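Local coordinates for uncharacterized protein (Bacteroides ovatus, PDB 5CAG), which probably serves as the anchoring subunit of a fimbrium, a predicted lipoprotein of the FimB/Mfa2 family that would hold the pilus at the outer membrane, at residues Gly67-Val72 with Leu125-Ser130; Glu157-Val162 with Ile283-Pro288. All coordinates share one frame; numbering follows the deposited sequence.

Contact 1: Gly67-Val72 with Leu125-Ser130; sequences GRYSVV and LKIEKS
Four backbone hydrogen bonds join Gly67-Tyr69 to Leu125-Ile127 in antiparallel register. The Tyr69-Leu125 pair is gripped evenly: Tyr69 N reaches Leu125 O at 2.9 Å and Leu125 N returns to Tyr69 O, both bonds at 162° and in the carbonyl planes. Gly67 N meets Ile127 O nearly straight and in the carbonyl plane, whereas Ile127 N sits above the plane of the Gly67 carbonyl in a more bent bond (142°). The backbone angles of Gly67 would press a CB against the preceding carbonyl oxygen, reason enough for a glycine. The Tyr69 side chain starts with CB 3.9 Å from Leu125 O; CG then turns anti to the carbonyl carbon (chi1 -61°). Along the ring, Tyr69 CD2 touches Ile127 CD1 at 3.7 Å, Tyr69 CE2 lies 4.1 Å from the same methyl, and OH hydrogen-bonds to Pro65 O. Strands 67-75 and 118-127 are neighbours in a fimbrillin-superfamily beta domain, with strand 36-43 along the other edge of 67-75; its Phe41 meets the tyrosine edge-to-face. On the same face Val71 CG2 packs on Leu125 CD2. On the other, Arg68 CG and Lys126 CG touch at 4.1 Å before diverging, the guanidinium to Glu124, the ammonium to Glu128.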
loop_
_atom_site.group_PDB
_atom_site.type_symbol
_atom_site.label_atom_id
_atom_site.label_comp_id
_atom_site.label_asym_id
_atom_site.label_seq_id
_atom_site.Cartn_x
_atom_site.Cartn_y
_atom_site.Cartn_z
ATOM N N GLY A 67 -24.658 16.721 -8.105
ATOM C CA GLY A 67 -23.567 17.061 -9.011
ATOM C C GLY A 67 -22.705 15.879 -9.409
ATOM O O GLY A 67 -22.907 14.760 -8.918
ATOM N N ARG A 68 -21.749 16.124 -10.329
ATOM C CA ARG A 68 -20.783 15.124 -10.797
ATOM C C ARG A 68 -19.558 15.168 -9.897
ATOM O O ARG A 68 -18.988 16.248 -9.676
ATOM C CB ARG A 68 -20.365 15.360 -12.260
ATOM C CG ARG A 68 -21.392 15.018 -13.343
ATOM C CD ARG A 68 -20.786 15.067 -14.752
ATOM N NE ARG A 68 -19.920 16.236 -14.967
ATOM C CZ ARG A 68 -18.641 16.179 -15.337
ATOM N NH1 ARG A 68 -18.063 15.008 -15.585
ATOM N NH2 ARG A 68 -17.935 17.295 -15.478
ATOM N N TYR A 69 -19.154 14.000 -9.382
ATOM C CA TYR A 69 -18.011 13.849 -8.487
ATOM C C TYR A 69 -17.062 12.729 -8.866
ATOM O O TYR A 69 -17.391 11.845 -9.657
ATOM C CB TYR A 69 -18.494 13.510 -7.065
ATOM C CG TYR A 69 -19.375 14.543 -6.422
ATOM C CD1 TYR A 69 -18.828 15.600 -5.699
ATOM C CD2 TYR A 69 -20.758 14.431 -6.471
ATOM C CE1 TYR A 69 -19.638 16.559 -5.097
ATOM C CE2 TYR A 69 -21.581 15.387 -5.880
ATOM C CZ TYR A 69 -21.016 16.443 -5.183
ATOM O OH TYR A 69 -21.819 17.374 -4.582
ATOM N N SER A 70 -15.913 12.727 -8.208
ATOM C CA SER A 70 -14.927 11.664 -8.202
ATOM C C SER A 70 -14.928 11.209 -6.745
ATOM O O SER A 70 -15.038 12.069 -5.872
ATOM C CB SER A 70 -13.579 12.177 -8.686
ATOM O OG SER A 70 -13.596 12.461 -10.074
ATOM N N VAL A 71 -14.938 9.906 -6.451
ATOM C CA VAL A 71 -15.042 9.500 -5.042
ATOM C C VAL A 71 -13.846 8.645 -4.604
ATOM O O VAL A 71 -13.305 7.882 -5.417
ATOM C CB VAL A 71 -16.384 8.751 -4.770
ATOM C CG1 VAL A 71 -16.572 8.442 -3.287
ATOM C CG2 VAL A 71 -17.576 9.534 -5.295
ATOM N N VAL A 72 -13.463 8.755 -3.315
ATOM C CA VAL A 72 -12.428 7.915 -2.702
ATOM C C VAL A 72 -12.931 7.426 -1.339
ATOM O O VAL A 72 -13.566 8.182 -0.600
ATOM C CB VAL A 72 -10.993 8.507 -2.572
ATOM C CG1 VAL A 72 -10.353 8.771 -3.919
ATOM C CG2 VAL A 72 -10.961 9.743 -1.694
ATOM N N LEU A 125 -19.161 9.687 -10.583
ATOM C CA LEU A 125 -20.436 9.366 -9.945
ATOM C C LEU A 125 -21.323 10.604 -9.997
ATOM O O LEU A 125 -20.897 11.665 -9.546
ATOM C CB LEU A 125 -20.231 8.896 -8.494
ATOM C CG LEU A 125 -21.484 8.451 -7.732
ATOM C CD1 LEU A 125 -22.002 7.141 -8.258
ATOM C CD2 LEU A 125 -21.209 8.306 -6.263
ATOM N N LYS A 126 -22.543 10.484 -10.560
ATOM C CA LYS A 126 -23.474 11.609 -10.698
ATOM C C LYS A 126 -24.629 11.475 -9.686
ATOM O O LYS A 126 -25.562 10.691 -9.904
ATOM C CB LYS A 126 -23.994 11.697 -12.157
ATOM C CG LYS A 126 -24.813 12.943 -12.511
ATOM C CD LYS A 126 -25.227 12.937 -13.982
ATOM C CE LYS A 126 -26.254 13.989 -14.337
ATOM N NZ LYS A 126 -26.915 13.702 -15.649
ATOM N N ILE A 127 -24.553 12.243 -8.575
ATOM C CA ILE A 127 -25.613 12.278 -7.564
ATOM C C ILE A 127 -26.706 13.196 -8.105
ATOM O O ILE A 127 -26.473 14.391 -8.300
ATOM C CB ILE A 127 -25.097 12.700 -6.151
ATOM C CG1 ILE A 127 -24.404 11.538 -5.457
ATOM C CG2 ILE A 127 -26.211 13.234 -5.246
ATOM C CD1 ILE A 127 -23.001 11.579 -5.611
ATOM N N GLU A 128 -27.876 12.630 -8.399
ATOM C CA GLU A 128 -28.976 13.418 -8.947
ATOM C C GLU A 128 -29.777 14.080 -7.818
ATOM O O GLU A 128 -29.629 13.712 -6.639
ATOM C CB GLU A 128 -29.889 12.542 -9.829
ATOM C CG GLU A 128 -29.257 12.094 -11.143
ATOM C CD GLU A 128 -29.560 12.932 -12.375
ATOM O OE1 GLU A 128 -29.999 14.098 -12.228
ATOM O OE2 GLU A 128 -29.349 12.417 -13.497
ATOM N N LYS A 129 -30.602 15.095 -8.194
ATOM C CA LYS A 129 -31.524 15.816 -7.308
ATOM C C LYS A 129 -32.576 14.785 -6.900
ATOM O O LYS A 129 -33.156 14.140 -7.780
ATOM C CB LYS A 129 -32.126 17.037 -8.048
ATOM C CG LYS A 129 -32.892 18.017 -7.161
ATOM C CD LYS A 129 -33.669 19.051 -7.988
ATOM C CE LYS A 129 -34.304 20.140 -7.148
ATOM N NZ LYS A 129 -35.050 21.140 -7.972
ATOM N N SER A 130 -32.715 14.513 -5.592
ATOM C CA SER A 130 -33.657 13.488 -5.142
ATOM C C SER A 130 -34.322 13.840 -3.826
ATOM O O SER A 130 -33.713 14.463 -2.938
ATOM C CB SER A 130 -32.974 12.128 -5.015
ATOM O OG SER A 130 -33.921 11.119 -4.703
#

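Contact 2: Glu157-Val162 with Ile283-Pro288; sequences EYVATV and IEVDKP
No hydrogen bond links Ile283-Pro288 to Glu157-Val162; the contact is packing, mostly main chain and side chains of 285-288 against the Tyr158 ring. Val285 touches first: its CG2 meets Val159 CG2 at 3.8 Å, the side chains crossing at about a right angle, while its CG1 lies 4.1 Å from Tyr158 CB. The Val285 carbonyl comes to the ring at its edge, O to Tyr158 CD2 3.7 Å. Lys287 then lies over a face of the ring: its CA stands 3.7 Å from the Tyr158 centroid and 16° off the normal, a CH-pi contact. With CG anti to the backbone N (chi1 -174°), the lysine chain runs on across the phenol, CB 3.6 Å from Tyr158 CZ, and CE then reaches Tyr158 OH, also at 3.6 Å. Glu157 CG lies over the centre of the opposite face, so the ring is sandwiched between aliphatic groups. Pro288 completes the grip obliquely, its CD 3.8 Å from Tyr158 CD1. The segment after the weakly bonded strand 283-284 packs against Tyr158 at the end of a 3-10 turn; beyond it, Ala160 and Thr161 face Ile238 of strand 232-239 in a classic beta bulge. Val159 also packs on Phe237, Gln245 of strand 244-250 hydrogen-bonds to Glu284 O and Asp286 N, and the backbone of Lys154 in strand 134-154 hydrogen-bonds to that of Ile283 and Val285.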
loop_
_atom_site.group_PDB
_atom_site.type_symbol
_atom_site.label_atom_id
_atom_site.label_comp_id
_atom_site.label_asym_id
_atom_site.label_seq_id
_atom_site.Cartn_x
_atom_site.Cartn_y
_atom_site.Cartn_z
ATOM N N GLU A 157 26.265 -18.492 11.124
ATOM C CA GLU A 157 26.851 -18.453 12.472
ATOM C C GLU A 157 27.661 -17.172 12.674
ATOM O O GLU A 157 27.832 -16.720 13.803
ATOM C CB GLU A 157 27.731 -19.691 12.751
ATOM C CG GLU A 157 28.966 -19.864 11.871
ATOM C CD GLU A 157 28.894 -21.006 10.877
ATOM O OE1 GLU A 157 27.821 -21.202 10.252
ATOM O OE2 GLU A 157 29.925 -21.700 10.717
ATOM N N TYR A 158 28.148 -16.599 11.559
ATOM C CA TYR A 158 28.938 -15.381 11.510
ATOM C C TYR A 158 28.049 -14.128 11.423
ATOM O O TYR A 158 28.568 -13.019 11.527
ATOM C CB TYR A 158 29.902 -15.441 10.315
ATOM C CG TYR A 158 30.765 -16.681 10.284
ATOM C CD1 TYR A 158 31.442 -17.113 11.420
ATOM C CD2 TYR A 158 30.933 -17.406 9.109
ATOM C CE1 TYR A 158 32.238 -18.258 11.397
ATOM C CE2 TYR A 158 31.744 -18.543 9.068
ATOM C CZ TYR A 158 32.394 -18.967 10.217
ATOM O OH TYR A 158 33.183 -20.095 10.195
ATOM N N VAL A 159 26.729 -14.293 11.261
ATOM C CA VAL A 159 25.833 -13.155 11.133
ATOM C C VAL A 159 25.262 -12.761 12.489
ATOM O O VAL A 159 24.832 -13.621 13.262
ATOM C CB VAL A 159 24.692 -13.395 10.109
ATOM C CG1 VAL A 159 23.742 -12.210 10.080
ATOM C CG2 VAL A 159 25.236 -13.659 8.709
ATOM N N ALA A 160 25.256 -11.454 12.760
ATOM C CA ALA A 160 24.655 -10.862 13.945
ATOM C C ALA A 160 23.201 -10.610 13.658
ATOM O O ALA A 160 22.341 -11.056 14.421
ATOM C CB ALA A 160 25.355 -9.560 14.307
ATOM N N THR A 161 22.922 -9.883 12.547
ATOM C CA THR A 161 21.570 -9.571 12.096
ATOM C C THR A 161 21.545 -9.373 10.597
ATOM O O THR A 161 22.577 -9.026 10.017
ATOM C CB THR A 161 20.980 -8.380 12.849
ATOM O OG1 THR A 161 19.583 -8.309 12.546
ATOM C CG2 THR A 161 21.702 -7.061 12.572
ATOM N N VAL A 162 20.370 -9.637 9.971
ATOM C CA VAL A 162 20.136 -9.472 8.523
ATOM C C VAL A 162 19.029 -8.440 8.282
ATOM O O VAL A 162 17.959 -8.516 8.917
ATOM C CB VAL A 162 19.794 -10.784 7.799
ATOM C CG1 VAL A 162 19.993 -10.634 6.306
ATOM C CG2 VAL A 162 20.622 -11.935 8.322
ATOM N N ILE A 283 24.544 -18.247 -1.599
ATOM C CA ILE A 283 24.925 -17.209 -0.628
ATOM C C ILE A 283 25.848 -17.819 0.425
ATOM O O ILE A 283 25.474 -18.781 1.098
ATOM C CB ILE A 283 23.712 -16.479 0.028
ATOM C CG1 ILE A 283 22.999 -15.583 -0.981
ATOM C CG2 ILE A 283 24.143 -15.642 1.222
ATOM C CD1 ILE A 283 21.557 -15.384 -0.701
ATOM N N GLU A 284 27.037 -17.245 0.582
ATOM C CA GLU A 284 27.944 -17.688 1.626
ATOM C C GLU A 284 28.495 -16.496 2.370
ATOM O O GLU A 284 29.092 -15.618 1.753
ATOM C CB GLU A 284 29.090 -18.542 1.066
ATOM C CG GLU A 284 30.133 -18.918 2.116
ATOM C CD GLU A 284 31.112 -20.030 1.787
ATOM O OE1 GLU A 284 31.062 -20.583 0.662
ATOM O OE2 GLU A 284 31.907 -20.381 2.690
ATOM N N VAL A 285 28.322 -16.480 3.695
ATOM C CA VAL A 285 28.889 -15.440 4.553
ATOM C C VAL A 285 30.303 -15.901 4.940
ATOM O O VAL A 285 30.480 -16.998 5.491
ATOM C CB VAL A 285 28.014 -15.089 5.780
ATOM C CG1 VAL A 285 28.699 -14.048 6.656
ATOM C CG2 VAL A 285 26.645 -14.594 5.342
ATOM N N ASP A 286 31.308 -15.085 4.601
ATOM C CA ASP A 286 32.699 -15.414 4.882
ATOM C C ASP A 286 33.030 -15.073 6.321
ATOM O O ASP A 286 32.649 -14.000 6.797
ATOM C CB ASP A 286 33.632 -14.687 3.906
ATOM C CG ASP A 286 33.322 -14.982 2.448
ATOM O OD1 ASP A 286 33.420 -16.171 2.043
ATOM O OD2 ASP A 286 32.972 -14.033 1.715
ATOM N N LYS A 287 33.705 -16.008 7.021
ATOM C CA LYS A 287 34.145 -15.874 8.409
ATOM C C LYS A 287 34.815 -14.517 8.599
ATOM O O LYS A 287 35.635 -14.130 7.764
ATOM C CB LYS A 287 35.106 -17.021 8.806
ATOM C CG LYS A 287 35.524 -17.049 10.291
ATOM C CD LYS A 287 36.393 -18.272 10.654
ATOM C CE LYS A 287 36.054 -18.888 12.001
ATOM N NZ LYS A 287 36.766 -20.179 12.227
ATOM N N PRO A 288 34.442 -13.749 9.648
ATOM C CA PRO A 288 35.068 -12.437 9.837
ATOM C C PRO A 288 36.576 -12.557 9.982
ATOM O O PRO A 288 37.077 -13.540 10.549
ATOM C CB PRO A 288 34.414 -11.904 11.115
ATOM C CG PRO A 288 33.807 -13.056 11.765
ATOM C CD PRO A 288 33.450 -14.024 10.704
#

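In the fold
From the N terminus, the chain first closes contact 1, where strand 118-127 returns beside strand 67-75 after a loop of 52 residues. Strand 134-154 follows, pairing with 118-127 near its beginning and, through Lys154, with 283-284 at its far end. Only then does contact 2 open at 157-162, to be closed 120 residues later by the C-terminal tail. The two loops therefore lie in series and neither encloses nor crosses the other. They sit on opposite sides of the chain's centre, their own centres about 59 Å apart, and do not touch: contact 1 pairs strands, whereas contact 2 packs the C-terminal part of the modelled chain against the lead-in to strand 159-167.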